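Local coordinates for protein diguanylate cyclase (Pseudomonas aeruginosa, PDB 5M3C) that belongs to the GGDEF-EAL signalling family, pairing a GGDEF domain that holds GTP and calcium with an EAL domain that carries a separate calcium site, at residues B[173-176]-B[177-181]; B[182-185]-B[186-190]. All coordinates share one frame; numbering follows the deposited sequence.

Contact 1: residues B[173-176]-B[177-181]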
ATOM      1  N   THR B 173      -3.999 -24.732 -21.436  1.00 54.11           N
ATOM      2  CA  THR B 173      -3.285 -24.849 -22.703  1.00 54.84           C
ATOM      3  C   THR B 173      -3.166 -23.475 -23.359  1.00 55.02           C
ATOM      4  O   THR B 173      -2.075 -23.079 -23.774  1.00 55.19           O
ATOM      5  CB  THR B 173      -3.959 -25.834 -23.681  1.00 54.70           C
ATOM      6  OG1 THR B 173      -5.163 -25.259 -24.194  1.00 57.07           O
ATOM      7  CG2 THR B 173      -4.278 -27.156 -22.999  1.00 54.54           C
ATOM      8  N   GLU B 174      -4.277 -22.742 -23.437  1.00 55.91           N
ATOM      9  CA  GLU B 174      -4.267 -21.406 -24.053  1.00 56.83           C
ATOM     10  C   GLU B 174      -3.165 -20.525 -23.472  1.00 56.49           C
ATOM     11  O   GLU B 174      -2.407 -19.884 -24.211  1.00 56.28           O
ATOM     12  CB  GLU B 174      -5.615 -20.698 -23.884  1.00 57.99           C
ATOM     13  CG  GLU B 174      -5.497 -19.176 -23.907  1.00 58.56           C
ATOM     14  CD  GLU B 174      -6.769 -18.467 -24.341  1.00 58.93           C
ATOM     15  OE1 GLU B 174      -7.083 -17.410 -23.755  1.00 58.32           O
ATOM     16  OE2 GLU B 174      -7.449 -18.953 -25.273  1.00 59.74           O
ATOM     17  N   ARG B 175      -3.091 -20.492 -22.146  1.00 56.34           N
ATOM     18  CA  ARG B 175      -2.068 -19.716 -21.461  1.00 56.33           C
ATOM     19  C   ARG B 175      -0.686 -20.129 -21.956  1.00 54.43           C
ATOM     20  O   ARG B 175       0.179 -19.283 -22.170  1.00 55.05           O
ATOM     21  CB  ARG B 175      -2.158 -19.918 -19.948  1.00 58.80           C
ATOM     22  CG  ARG B 175      -1.676 -18.726 -19.133  1.00 60.89           C
ATOM     23  CD  ARG B 175      -0.706 -19.155 -18.043  1.00 63.02           C
ATOM     24  NE  ARG B 175       0.580 -19.562 -18.608  1.00 64.67           N
ATOM     25  CZ  ARG B 175       1.632 -18.757 -18.755  1.00 66.27           C
ATOM     26  NH1 ARG B 175       2.754 -19.226 -19.286  1.00 66.66           N
ATOM     27  NH2 ARG B 175       1.572 -17.486 -18.369  1.00 66.35           N
ATOM     28  N   MET B 176      -0.483 -21.432 -22.140  1.00 52.15           N
ATOM     29  CA  MET B 176       0.794 -21.938 -22.637  1.00 51.18           C
ATOM     30  C   MET B 176       1.035 -21.484 -24.080  1.00 50.24           C
ATOM     31  O   MET B 176       2.132 -21.051 -24.435  1.00 49.97           O
ATOM     32  CB  MET B 176       0.833 -23.467 -22.564  1.00 50.97           C
ATOM     33  CG  MET B 176       0.969 -24.035 -21.160  1.00 50.26           C
ATOM     34  SD  MET B 176       0.669 -25.815 -21.131  1.00 49.47           S
ATOM     35  CE  MET B 176       0.796 -26.158 -19.379  1.00 49.23           C
ATOM     36  N   ALA B 177       0.004 -21.590 -24.910  1.00 48.67           N
ATOM     37  CA  ALA B 177       0.113 -21.192 -26.304  1.00 48.16           C
ATOM     38  C   ALA B 177       0.503 -19.723 -26.398  1.00 47.94           C
ATOM     39  O   ALA B 177       1.530 -19.373 -26.991  1.00 47.63           O
ATOM     40  CB  ALA B 177      -1.202 -21.441 -27.024  1.00 48.06           C
ATOM     41  N   LEU B 178      -0.311 -18.864 -25.794  1.00 47.92           N
ATOM     42  CA  LEU B 178      -0.069 -17.425 -25.859  1.00 47.85           C
ATOM     43  C   LEU B 178       1.353 -17.064 -25.431  1.00 47.44           C
ATOM     44  O   LEU B 178       1.941 -16.111 -25.949  1.00 46.06           O
ATOM     45  CB  LEU B 178      -1.091 -16.664 -25.015  1.00 48.11           C
ATOM     46  CG  LEU B 178      -2.496 -16.621 -25.621  1.00 48.57           C
ATOM     47  CD1 LEU B 178      -3.456 -15.876 -24.707  1.00 49.03           C
ATOM     48  CD2 LEU B 178      -2.471 -15.983 -27.001  1.00 48.62           C
ATOM     49  N   GLU B 179       1.911 -17.822 -24.493  1.00 47.31           N
ATOM     50  CA  GLU B 179       3.285 -17.584 -24.080  1.00 47.47           C
ATOM     51  C   GLU B 179       4.214 -17.784 -25.270  1.00 47.64           C
ATOM     52  O   GLU B 179       5.011 -16.904 -25.594  1.00 48.33           O
ATOM     53  CB  GLU B 179       3.695 -18.504 -22.931  1.00 47.46           C
ATOM     54  CG  GLU B 179       5.170 -18.389 -22.576  1.00 48.13           C
ATOM     55  CD  GLU B 179       5.560 -19.205 -21.358  1.00 49.20           C
ATOM     56  OE1 GLU B 179       6.749 -19.165 -20.977  1.00 50.61           O
ATOM     57  OE2 GLU B 179       4.689 -19.888 -20.779  1.00 49.99           O
ATOM     58  N   THR B 180       4.099 -18.936 -25.927  1.00 47.79           N
ATOM     59  CA  THR B 180       4.969 -19.253 -27.059  1.00 48.85           C
ATOM     60  C   THR B 180       4.802 -18.215 -28.153  1.00 47.96           C
ATOM     61  O   THR B 180       5.780 -17.750 -28.746  1.00 48.25           O
ATOM     62  CB  THR B 180       4.663 -20.641 -27.654  1.00 50.20           C
ATOM     63  OG1 THR B 180       3.247 -20.807 -27.786  1.00 52.25           O
ATOM     64  CG2 THR B 180       5.213 -21.741 -26.771  1.00 50.11           C
ATOM     65  N   GLU B 181       3.552 -17.852 -28.413  1.00 47.44           N
ATOM     66  CA  GLU B 181       3.254 -16.880 -29.448  1.00 47.77           C
ATOM     67  C   GLU B 181       3.836 -15.515 -29.110  1.00 47.73           C
ATOM     68  O   GLU B 181       4.363 -14.830 -29.984  1.00 47.23           O
ATOM     69  CB  GLU B 181       1.746 -16.784 -29.676  1.00 47.40           C
ATOM     70  CG  GLU B 181       1.163 -17.992 -30.395  1.00 47.07           C
ATOM     71  CD  GLU B 181       2.011 -18.440 -31.573  1.00 46.25           C
ATOM     72  OE1 GLU B 181       2.986 -19.189 -31.362  1.00 44.95           O
ATOM     73  OE2 GLU B 181       1.700 -18.046 -32.715  1.00 47.18           O
TER
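Residues 173-176 and 177-181 are consecutive turns of helix 168-187, which joins the GGDEF and EAL parts, tied by i to i+4 backbone bonds: N of Ala-177 reaches O of Thr-173 at 2.8 Å, and N of Leu-178 reaches O of Glu-174 at 2.8 Å. The next two bonds, from Glu-179 N to Arg-175 O at 3.2 Å and from Thr-180 N to Met-176 O at 3.3 Å, are longer. The same four-residue spacing brings Arg-175 and Glu-179 onto one face, where NH1 of Arg-175 and OE2 of Glu-179 form an i to i+4 salt bridge at 2.5 Å. The carboxylate oxygen comes in at the edge of the guanidinium, near its plane, although the two flat groups are turned 75° apart. Arg-175 gets there by bending at chi2 (-131°) and again at chi3 (71°), whereas Glu-179 stays extended. On another face Glu-174 and Leu-178 run side by side, CG of the first lying 4.0 Å from CD1 of the second. Leucine suits this buried place, because its side chain also touches Leu-231 of helix 225-234 and the loop residues Phe-220 and Ile-223. Each charged group has a second partner: NH2 of Arg-175 pairs with Asp-234, and OE1 of Glu-179 with Arg-183. This chain of alternating charges probably steadies both ions and ties this face to Asp-234, at the end of helix 225-234.

Contact 2: residues B[182-185]-B[186-190]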
ATOM      1  N   LEU B 182       3.752 -15.120 -27.845  1.00 48.30           N
ATOM      2  CA  LEU B 182       4.349 -13.860 -27.420  1.00 48.89           C
ATOM      3  C   LEU B 182       5.856 -13.942 -27.602  1.00 48.56           C
ATOM      4  O   LEU B 182       6.476 -13.039 -28.168  1.00 49.78           O
ATOM      5  CB  LEU B 182       4.008 -13.550 -25.960  1.00 49.19           C
ATOM      6  CG  LEU B 182       4.532 -12.215 -25.416  1.00 48.94           C
ATOM      7  CD1 LEU B 182       4.028 -11.036 -26.236  1.00 48.62           C
ATOM      8  CD2 LEU B 182       4.139 -12.044 -23.957  1.00 49.14           C
ATOM      9  N   ARG B 183       6.436 -15.042 -27.132  1.00 48.90           N
ATOM     10  CA  ARG B 183       7.875 -15.252 -27.230  1.00 49.62           C
ATOM     11  C   ARG B 183       8.328 -15.141 -28.683  1.00 49.28           C
ATOM     12  O   ARG B 183       9.359 -14.537 -28.976  1.00 48.45           O
ATOM     13  CB  ARG B 183       8.262 -16.620 -26.651  1.00 50.60           C
ATOM     14  CG  ARG B 183       9.549 -16.603 -25.837  1.00 51.40           C
ATOM     15  CD  ARG B 183       9.818 -17.934 -25.150  1.00 51.73           C
ATOM     16  NE  ARG B 183       9.146 -18.044 -23.854  1.00 52.90           N
ATOM     17  CZ  ARG B 183       9.621 -17.545 -22.713  1.00 53.54           C
ATOM     18  NH1 ARG B 183       8.940 -17.701 -21.582  1.00 53.10           N
ATOM     19  NH2 ARG B 183      10.774 -16.884 -22.699  1.00 53.87           N
ATOM     20  N   ARG B 184       7.545 -15.721 -29.589  1.00 49.79           N
ATOM     21  CA  ARG B 184       7.843 -15.657 -31.019  1.00 49.78           C
ATOM     22  C   ARG B 184       7.679 -14.248 -31.572  1.00 49.32           C
ATOM     23  O   ARG B 184       8.581 -13.716 -32.219  1.00 49.44           O
ATOM     24  CB  ARG B 184       6.933 -16.610 -31.787  1.00 50.86           C
ATOM     25  CG  ARG B 184       7.293 -18.070 -31.589  1.00 52.22           C
ATOM     26  CD  ARG B 184       6.315 -18.996 -32.286  1.00 53.02           C
ATOM     27  NE  ARG B 184       7.005 -20.168 -32.814  1.00 54.18           N
ATOM     28  CZ  ARG B 184       7.493 -20.253 -34.048  1.00 56.51           C
ATOM     29  NH1 ARG B 184       7.356 -19.242 -34.898  1.00 56.70           N
ATOM     30  NH2 ARG B 184       8.113 -21.358 -34.439  1.00 58.04           N
ATOM     31  N   ALA B 185       6.520 -13.654 -31.313  1.00 48.96           N
ATOM     32  CA  ALA B 185       6.198 -12.322 -31.806  1.00 49.15           C
ATOM     33  C   ALA B 185       7.267 -11.326 -31.386  1.00 49.62           C
ATOM     34  O   ALA B 185       7.663 -10.441 -32.157  1.00 49.35           O
ATOM     35  CB  ALA B 185       4.841 -11.887 -31.278  1.00 49.26           C
ATOM     36  N   LEU B 186       7.727 -11.481 -30.151  1.00 50.46           N
ATOM     37  CA  LEU B 186       8.760 -10.623 -29.605  1.00 52.12           C
ATOM     38  C   LEU B 186      10.072 -10.845 -30.358  1.00 54.28           C
ATOM     39  O   LEU B 186      10.824  -9.907 -30.619  1.00 55.20           O
ATOM     40  CB  LEU B 186       8.942 -10.938 -28.120  1.00 51.60           C
ATOM     41  CG  LEU B 186       9.280  -9.786 -27.180  1.00 51.76           C
ATOM     42  CD1 LEU B 186       8.431  -8.560 -27.483  1.00 52.30           C
ATOM     43  CD2 LEU B 186       9.079 -10.232 -25.740  1.00 51.79           C
ATOM     44  N   GLU B 187      10.318 -12.099 -30.721  1.00 56.59           N
ATOM     45  CA  GLU B 187      11.578 -12.518 -31.324  1.00 57.96           C
ATOM     46  C   GLU B 187      11.593 -12.309 -32.839  1.00 57.48           C
ATOM     47  O   GLU B 187      12.632 -12.443 -33.482  1.00 56.51           O
ATOM     48  CB  GLU B 187      11.815 -13.995 -30.994  1.00 60.44           C
ATOM     49  CG  GLU B 187      13.079 -14.604 -31.578  1.00 62.64           C
ATOM     50  CD  GLU B 187      13.258 -16.056 -31.167  1.00 64.10           C
ATOM     51  OE1 GLU B 187      14.059 -16.766 -31.813  1.00 64.84           O
ATOM     52  OE2 GLU B 187      12.592 -16.488 -30.198  1.00 64.39           O
ATOM     53  N   ARG B 188      10.435 -11.982 -33.404  1.00 57.72           N
ATOM     54  CA  ARG B 188      10.315 -11.794 -34.846  1.00 57.57           C
ATOM     55  C   ARG B 188       9.729 -10.428 -35.185  1.00 58.26           C
ATOM     56  O   ARG B 188       9.266 -10.205 -36.304  1.00 57.71           O
ATOM     57  CB  ARG B 188       9.441 -12.895 -35.438  1.00 57.35           C
ATOM     58  CG  ARG B 188      10.067 -14.276 -35.368  1.00 57.75           C
ATOM     59  CD  ARG B 188       9.011 -15.367 -35.451  1.00 57.92           C
ATOM     60  NE  ARG B 188       9.593 -16.689 -35.680  1.00 57.92           N
ATOM     61  CZ  ARG B 188      10.106 -17.468 -34.729  1.00 57.95           C
ATOM     62  NH1 ARG B 188      10.605 -18.653 -35.047  1.00 57.88           N
ATOM     63  NH2 ARG B 188      10.126 -17.067 -33.464  1.00 58.35           N
ATOM     64  N   ASP B 189       9.757  -9.518 -34.214  1.00 59.40           N
ATOM     65  CA  ASP B 189       9.227  -8.170 -34.400  1.00 60.34           C
ATOM     66  C   ASP B 189       7.843  -8.209 -35.039  1.00 60.05           C
ATOM     67  O   ASP B 189       7.598  -7.538 -36.041  1.00 59.18           O
ATOM     68  CB  ASP B 189      10.178  -7.334 -35.264  1.00 61.12           C
ATOM     69  CG  ASP B 189      11.575  -7.235 -34.672  1.00 62.86           C
ATOM     70  OD1 ASP B 189      11.699  -6.932 -33.466  1.00 64.16           O
ATOM     71  OD2 ASP B 189      12.555  -7.454 -35.416  1.00 63.75           O
ATOM     72  N   GLU B 190       6.940  -8.996 -34.456  1.00 60.41           N
ATOM     73  CA  GLU B 190       5.578  -9.110 -34.983  1.00 60.14           C
ATOM     74  C   GLU B 190       4.552  -8.350 -34.139  1.00 58.72           C
ATOM     75  O   GLU B 190       3.357  -8.392 -34.420  1.00 59.09           O
ATOM     76  CB  GLU B 190       5.180 -10.580 -35.133  1.00 60.64           C
ATOM     77  CG  GLU B 190       5.929 -11.284 -36.253  1.00 61.65           C
ATOM     78  CD  GLU B 190       5.431 -12.692 -36.510  1.00 62.32           C
ATOM     79  OE1 GLU B 190       4.856 -13.300 -35.579  1.00 62.89           O
ATOM     80  OE2 GLU B 190       5.622 -13.191 -37.643  1.00 61.90           O
TER
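The carbonyl oxygen of Ala-185 receives two backbone N-H groups from the turn that ends the helix. N of Glu-190 meets it at 2.8 Å, almost straight (179°) and on a lone pair in the carbonyl plane; N of Arg-188 adds a weak bond at 3.4 Å. The six-to-one bond to Glu-190, with Asp-189 in the left-handed region just before it, makes a Schellman-like C-cap. The full motif is not reached, since N of Asp-189 stays 3.8 Å from O of Leu-186. As often in such caps, a carbon contact closes over the bond: CB of Ala-185 lies 4.1 Å from CB of Glu-190. The small alanine fits this buried place, with Trp-215 of strand 206-217 against it.

Before the cap, N of Leu-186 still makes a regular helical bond to O of Leu-182 at 2.8 Å. N of Glu-187 is shared between O of Arg-183 and O of Arg-184, weakly in both cases, as the helix unwinds. Leu-182 and Leu-186 turn their hydrocarbon side chains to neighbouring helices of the EAL part: the first packs on helix 225-234, the second on Pro-240, Leu-241 and Trp-244 of helix 238-259. Asp-189 hydrogen-bonds through OD1 to NE1 of Trp-244, which ties the turn to helix 238-259.

On the exposed side, Arg-184 and Arg-188 stack their guanidinium groups, centres 3.9 Å apart and planes 27° apart. Two cations would repel, a cost that water probably screens here. Four residues apart and with the same first torsion, CG anti to the carbonyl carbon, the two chains run side by side. NH1 of Arg-184 sits above the centre of the Arg-188 guanidinium, 3.3 Å from its CZ.

In the fold
Contacts 1 and 2 follow one another directly along helix 168-187, their centres about 13 Å apart, with contact 1 finishing before contact 2 begins. This helix comes after strand 161-163 of the first sheet and leads through the loop at its end into strand 192-200 of the second, eight-stranded sheet, so it connects the GGDEF and EAL parts of the chain. Contact 1 is a surface pair on the middle of the helix, with the side chain of Arg-175 about 8 Å from the bound GTP, while contact 2 forms the helix's end against helix 238-259. Helix 225-234 flanks both. Together they give one continuous rod that runs from the GTP-bearing side into the EAL fold.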